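Long-range contact in ribokinase RBSK (Mycobacterium tuberculosis, PDB 3GO6), which probably phosphorylates D-ribose at O-5, using ATP and a divalent metal ion, to give D-ribose 5-phosphate: residues 221-235 and 265-277. Numbering follows the deposited sequence.
Sequences GARYVGADGVFEVPA and PAERLRALRRACA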
loop_
_atom_site.group_PDB
_atom_site.type_symbol
_atom_site.label_atom_id
_atom_site.label_comp_id
_atom_site.label_asym_id
_atom_site.label_seq_id
_atom_site.Cartn_x
_atom_site.Cartn_y
_atom_site.Cartn_z
ATOM N N GLY A 221 -20.833 20.169 -6.654
ATOM C CA GLY A 221 -21.340 20.361 -5.296
ATOM C C GLY A 221 -22.170 19.174 -4.819
ATOM O O GLY A 221 -21.639 18.087 -4.580
ATOM N N ALA A 222 -23.471 19.389 -4.681
ATOM C CA ALA A 222 -24.374 18.367 -4.172
ATOM C C ALA A 222 -25.800 18.591 -4.657
ATOM O O ALA A 222 -26.192 19.718 -4.971
ATOM C CB ALA A 222 -24.330 18.320 -2.624
ATOM N N ARG A 223 -26.548 17.495 -4.728
ATOM C CA ARG A 223 -27.971 17.463 -5.067
ATOM C C ARG A 223 -28.704 17.087 -3.768
ATOM O O ARG A 223 -28.255 16.195 -3.038
ATOM C CB ARG A 223 -28.162 16.353 -6.098
ATOM C CG ARG A 223 -29.421 16.305 -6.858
ATOM C CD ARG A 223 -29.239 15.447 -8.143
ATOM N NE ARG A 223 -28.888 14.028 -7.936
ATOM C CZ ARG A 223 -29.742 13.087 -7.519
ATOM N NH1 ARG A 223 -30.992 13.403 -7.206
ATOM N NH2 ARG A 223 -29.348 11.826 -7.392
ATOM N N TYR A 224 -29.810 17.765 -3.475
ATOM C CA TYR A 224 -30.666 17.410 -2.335
ATOM C C TYR A 224 -32.009 16.841 -2.821
ATOM O O TYR A 224 -32.622 17.399 -3.741
ATOM C CB TYR A 224 -30.886 18.633 -1.443
ATOM C CG TYR A 224 -31.922 18.456 -0.364
ATOM C CD1 TYR A 224 -31.541 18.222 0.962
ATOM C CD2 TYR A 224 -33.293 18.518 -0.656
ATOM C CE1 TYR A 224 -32.478 18.047 1.955
ATOM C CE2 TYR A 224 -34.247 18.348 0.345
ATOM C CZ TYR A 224 -33.834 18.114 1.645
ATOM O OH TYR A 224 -34.755 17.954 2.640
ATOM N N VAL A 225 -32.434 15.728 -2.211
ATOM C CA VAL A 225 -33.780 15.174 -2.392
ATOM C C VAL A 225 -34.362 14.866 -1.012
ATOM O O VAL A 225 -33.761 14.120 -0.229
ATOM C CB VAL A 225 -33.791 13.867 -3.216
ATOM C CG1 VAL A 225 -35.240 13.442 -3.546
ATOM C CG2 VAL A 225 -32.974 13.999 -4.497
ATOM N N GLY A 226 -35.513 15.458 -0.695
ATOM C CA GLY A 226 -36.198 15.118 0.549
ATOM C C GLY A 226 -37.312 16.066 0.913
ATOM O O GLY A 226 -37.923 16.690 0.030
ATOM N N ALA A 227 -37.550 16.196 2.219
ATOM C CA ALA A 227 -38.643 17.007 2.745
ATOM C C ALA A 227 -38.633 18.454 2.253
ATOM O O ALA A 227 -39.690 19.090 2.210
ATOM C CB ALA A 227 -38.650 16.973 4.273
ATOM N N ASP A 228 -37.452 18.978 1.912
ATOM C CA ASP A 228 -37.324 20.354 1.420
ATOM C C ASP A 228 -37.501 20.452 -0.096
ATOM O O ASP A 228 -37.347 21.522 -0.675
ATOM C CB ASP A 228 -35.974 20.963 1.822
ATOM C CG ASP A 228 -35.854 21.216 3.317
ATOM O OD1 ASP A 228 -36.888 21.188 4.029
ATOM O OD2 ASP A 228 -34.714 21.448 3.790
ATOM N N GLY A 229 -37.816 19.331 -0.731
ATOM C CA GLY A 229 -37.949 19.275 -2.181
ATOM C C GLY A 229 -36.736 18.685 -2.877
ATOM O O GLY A 229 -36.122 17.738 -2.379
ATOM N N VAL A 230 -36.410 19.255 -4.035
ATOM C CA VAL A 230 -35.356 18.760 -4.916
ATOM C C VAL A 230 -34.613 19.971 -5.462
ATOM O O VAL A 230 -35.214 20.837 -6.099
ATOM C CB VAL A 230 -35.945 17.911 -6.089
ATOM C CG1 VAL A 230 -34.878 17.569 -7.136
ATOM C CG2 VAL A 230 -36.596 16.634 -5.569
ATOM N N PHE A 231 -33.314 20.059 -5.172
ATOM C CA PHE A 231 -32.486 21.166 -5.650
ATOM C C PHE A 231 -31.003 20.799 -5.649
ATOM O O PHE A 231 -30.601 19.746 -5.122
ATOM C CB PHE A 231 -32.728 22.470 -4.864
ATOM C CG PHE A 231 -32.508 22.360 -3.367
ATOM C CD1 PHE A 231 -31.239 22.571 -2.811
ATOM C CD2 PHE A 231 -33.578 22.092 -2.508
ATOM C CE1 PHE A 231 -31.033 22.479 -1.430
ATOM C CE2 PHE A 231 -33.384 22.000 -1.115
ATOM C CZ PHE A 231 -32.110 22.194 -0.576
ATOM N N GLU A 232 -30.205 21.665 -6.267
ATOM C CA GLU A 232 -28.763 21.484 -6.301
ATOM C C GLU A 232 -28.088 22.642 -5.578
ATOM O O GLU A 232 -28.648 23.739 -5.464
ATOM C CB GLU A 232 -28.259 21.297 -7.745
ATOM C CG GLU A 232 -28.935 20.113 -8.465
ATOM C CD GLU A 232 -28.096 19.473 -9.567
ATOM O OE1 GLU A 232 -27.103 20.098 -10.023
ATOM O OE2 GLU A 232 -28.441 18.328 -9.978
ATOM N N VAL A 233 -26.900 22.373 -5.046
ATOM C CA VAL A 233 -26.118 23.371 -4.330
ATOM C C VAL A 233 -24.719 23.320 -4.948
ATOM O O VAL A 233 -24.054 22.281 -4.855
ATOM C CB VAL A 233 -26.036 23.076 -2.810
ATOM C CG1 VAL A 233 -25.200 24.131 -2.104
ATOM C CG2 VAL A 233 -27.431 23.011 -2.177
ATOM N N PRO A 234 -24.294 24.412 -5.622
ATOM C CA PRO A 234 -22.962 24.471 -6.242
ATOM C C PRO A 234 -21.800 24.614 -5.262
ATOM O O PRO A 234 -21.971 25.077 -4.125
ATOM C CB PRO A 234 -23.047 25.726 -7.138
ATOM C CG PRO A 234 -23.989 26.612 -6.421
ATOM C CD PRO A 234 -25.065 25.648 -5.896
ATOM N N ALA A 235 -20.620 24.202 -5.716
ATOM C CA ALA A 235 -19.378 24.396 -4.972
ATOM C C ALA A 235 -18.582 25.507 -5.650
ATOM O O ALA A 235 -18.747 25.718 -6.845
ATOM C CB ALA A 235 -18.565 23.092 -4.978
ATOM N N PRO A 265 -35.571 24.778 6.750
ATOM C CA PRO A 265 -34.951 24.709 5.432
ATOM C C PRO A 265 -33.725 25.622 5.247
ATOM O O PRO A 265 -32.813 25.252 4.501
ATOM C CB PRO A 265 -36.081 25.134 4.485
ATOM C CG PRO A 265 -37.338 24.821 5.240
ATOM C CD PRO A 265 -37.013 25.093 6.666
ATOM N N ALA A 266 -33.724 26.791 5.898
ATOM C CA ALA A 266 -32.659 27.784 5.729
ATOM C C ALA A 266 -31.375 27.333 6.410
ATOM O O ALA A 266 -30.277 27.569 5.905
ATOM C CB ALA A 266 -33.079 29.118 6.288
ATOM N N GLU A 267 -31.532 26.723 7.580
ATOM C CA GLU A 267 -30.406 26.171 8.323
ATOM C C GLU A 267 -29.804 24.981 7.580
ATOM O O GLU A 267 -28.588 24.836 7.540
ATOM C CB GLU A 267 -30.852 25.734 9.714
ATOM C CG GLU A 267 -31.196 26.869 10.669
ATOM C CD GLU A 267 -31.987 26.361 11.871
ATOM O OE1 GLU A 267 -33.015 25.670 11.671
ATOM O OE2 GLU A 267 -31.566 26.623 13.014
ATOM N N ARG A 268 -30.655 24.135 7.002
ATOM C CA ARG A 268 -30.186 23.018 6.182
ATOM C C ARG A 268 -29.445 23.493 4.928
ATOM O O ARG A 268 -28.368 22.967 4.597
ATOM C CB ARG A 268 -31.330 22.067 5.824
ATOM C CG ARG A 268 -31.861 21.274 7.044
ATOM C CD ARG A 268 -32.872 20.227 6.601
ATOM N NE ARG A 268 -34.188 20.805 6.310
ATOM C CZ ARG A 268 -35.162 20.939 7.216
ATOM N NH1 ARG A 268 -34.976 20.518 8.467
ATOM N NH2 ARG A 268 -36.326 21.479 6.872
ATOM N N LEU A 269 -30.009 24.489 4.235
ATOM C CA LEU A 269 -29.336 25.054 3.066
ATOM C C LEU A 269 -27.970 25.668 3.424
ATOM O O LEU A 269 -27.013 25.520 2.677
ATOM C CB LEU A 269 -30.236 26.075 2.338
ATOM C CG LEU A 269 -29.653 26.769 1.099
ATOM C CD1 LEU A 269 -29.356 25.759 -0.011
ATOM C CD2 LEU A 269 -30.598 27.879 0.606
ATOM N N ARG A 270 -27.887 26.353 4.562
ATOM C CA ARG A 270 -26.619 26.937 5.004
ATOM C C ARG A 270 -25.572 25.831 5.284
ATOM O O ARG A 270 -24.408 25.974 4.930
ATOM C CB ARG A 270 -26.834 27.796 6.245
ATOM C CG ARG A 270 -25.575 28.452 6.781
ATOM C CD ARG A 270 -25.757 28.907 8.236
ATOM N NE ARG A 270 -24.471 29.271 8.845
ATOM C CZ ARG A 270 -23.712 28.449 9.578
ATOM N NH1 ARG A 270 -24.093 27.199 9.817
ATOM N NH2 ARG A 270 -22.554 28.875 10.062
ATOM N N ALA A 271 -26.006 24.732 5.902
ATOM C CA ALA A 271 -25.109 23.592 6.160
ATOM C C ALA A 271 -24.589 23.032 4.840
ATOM O O ALA A 271 -23.392 22.757 4.691
ATOM C CB ALA A 271 -25.856 22.506 6.960
ATOM N N LEU A 272 -25.493 22.851 3.879
ATOM C CA LEU A 272 -25.125 22.346 2.537
ATOM C C LEU A 272 -24.129 23.244 1.803
ATOM O O LEU A 272 -23.154 22.746 1.223
ATOM C CB LEU A 272 -26.379 22.085 1.681
ATOM C CG LEU A 272 -27.326 20.956 2.142
ATOM C CD1 LEU A 272 -28.733 21.151 1.578
ATOM C CD2 LEU A 272 -26.792 19.567 1.739
ATOM N N ARG A 273 -24.362 24.561 1.848
ATOM C CA ARG A 273 -23.436 25.529 1.237
ATOM C C ARG A 273 -22.041 25.446 1.852
ATOM O O ARG A 273 -21.044 25.459 1.135
ATOM C CB ARG A 273 -23.974 26.965 1.333
ATOM C CG ARG A 273 -25.072 27.224 0.303
ATOM C CD ARG A 273 -25.827 28.524 0.541
ATOM N NE ARG A 273 -26.839 28.696 -0.502
ATOM C CZ ARG A 273 -27.810 29.612 -0.501
ATOM N NH1 ARG A 273 -27.940 30.464 0.511
ATOM N NH2 ARG A 273 -28.663 29.671 -1.527
ATOM N N ARG A 274 -21.982 25.382 3.177
ATOM C CA ARG A 274 -20.705 25.327 3.882
ATOM C C ARG A 274 -19.977 24.015 3.582
ATOM O O ARG A 274 -18.776 24.013 3.354
ATOM C CB ARG A 274 -20.927 25.516 5.382
ATOM C CG ARG A 274 -21.350 26.968 5.718
ATOM C CD ARG A 274 -21.588 27.210 7.200
ATOM N NE ARG A 274 -20.333 27.156 7.940
ATOM C CZ ARG A 274 -19.433 28.137 7.994
ATOM N NH1 ARG A 274 -19.645 29.285 7.345
ATOM N NH2 ARG A 274 -18.307 27.966 8.689
ATOM N N ALA A 275 -20.717 22.908 3.573
ATOM C CA ALA A 275 -20.131 21.597 3.290
ATOM C C ALA A 275 -19.590 21.565 1.857
ATOM O O ALA A 275 -18.483 21.056 1.611
ATOM C CB ALA A 275 -21.167 20.461 3.545
ATOM N N CYS A 276 -20.341 22.152 0.919
ATOM C CA CYS A 276 -19.895 22.227 -0.484
ATOM C C CYS A 276 -18.608 23.039 -0.613
ATOM O O CYS A 276 -17.672 22.611 -1.293
ATOM C CB CYS A 276 -20.989 22.808 -1.404
ATOM S SG CYS A 276 -22.234 21.611 -1.889
ATOM N N ALA A 277 -18.548 24.188 0.062
ATOM C CA ALA A 277 -17.341 25.015 0.034
ATOM C C ALA A 277 -16.148 24.307 0.647
ATOM O O ALA A 277 -15.053 24.357 0.096
ATOM C CB ALA A 277 -17.571 26.374 0.731
HETATM O O HOH W 1 -33.051 23.403 2.560
HETATM O O HOH W 2 -20.900 26.524 -1.470
#
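Cys276, Leu272 and Val233 form the tight half of this contact, a worked example of how a helix covers one face of a beta hairpin at the edge of an alpha/beta sheet. The thiol lies at the open end of the hairpin: Cys276 SG is 3.7 Å from Gly221 CA and 3.9 Å from Val233 CG1. Val233 divides its methyl groups along the helix. With CG1 anti to the backbone N (chi1 179°), that branch meets Cys276 and the CG methylene of Arg273, while CG2 turns to Leu272 CB and Leu269 CD1. One turn back, Leu272 CD1 touches both hairpin rings, 4.1 Å from Tyr224 CD1 and 4.0 Å from Phe231 CE1; Val214 of the adjoining strand also touches this leucine.

Toward Phe231 and Leu269 the packing opens to solvent, and it becomes polar at the hairpin turn and the start of the helix. Arg268, its chain bent at chi3 (-78°), meets the Asp228 carboxylate side-on. Arg268 NE lies 2.7 Å from Asp228 OD2 in a nearly straight bond, and Arg268 NH2 2.9 Å from Asp228 OD1 in a more bent one; the guanidinium and carboxylate planes are 37° apart. A water bridges Asp228 OD2 and the Pro265 carbonyl; a second water joins the carbonyls of Pro234 and Arg273 near Cys276. Tyr224 OH receives the backbone N-H of Asp228 and also hydrogen-bonds His212, tying the turn to strand 212-216.

In this PfkB-family fold, the contact thus joins the outermost hairpin of the large sheet to helix 265-282. Gly221 and Cys276, which belong to the protein's ADP site although no nucleotide is bound to this chain, meet at the tightly packed end; the two-point salt bridge at the other probably helps hold the turn against the start of the helix, and its paired charges probably favour an ionised Asp228.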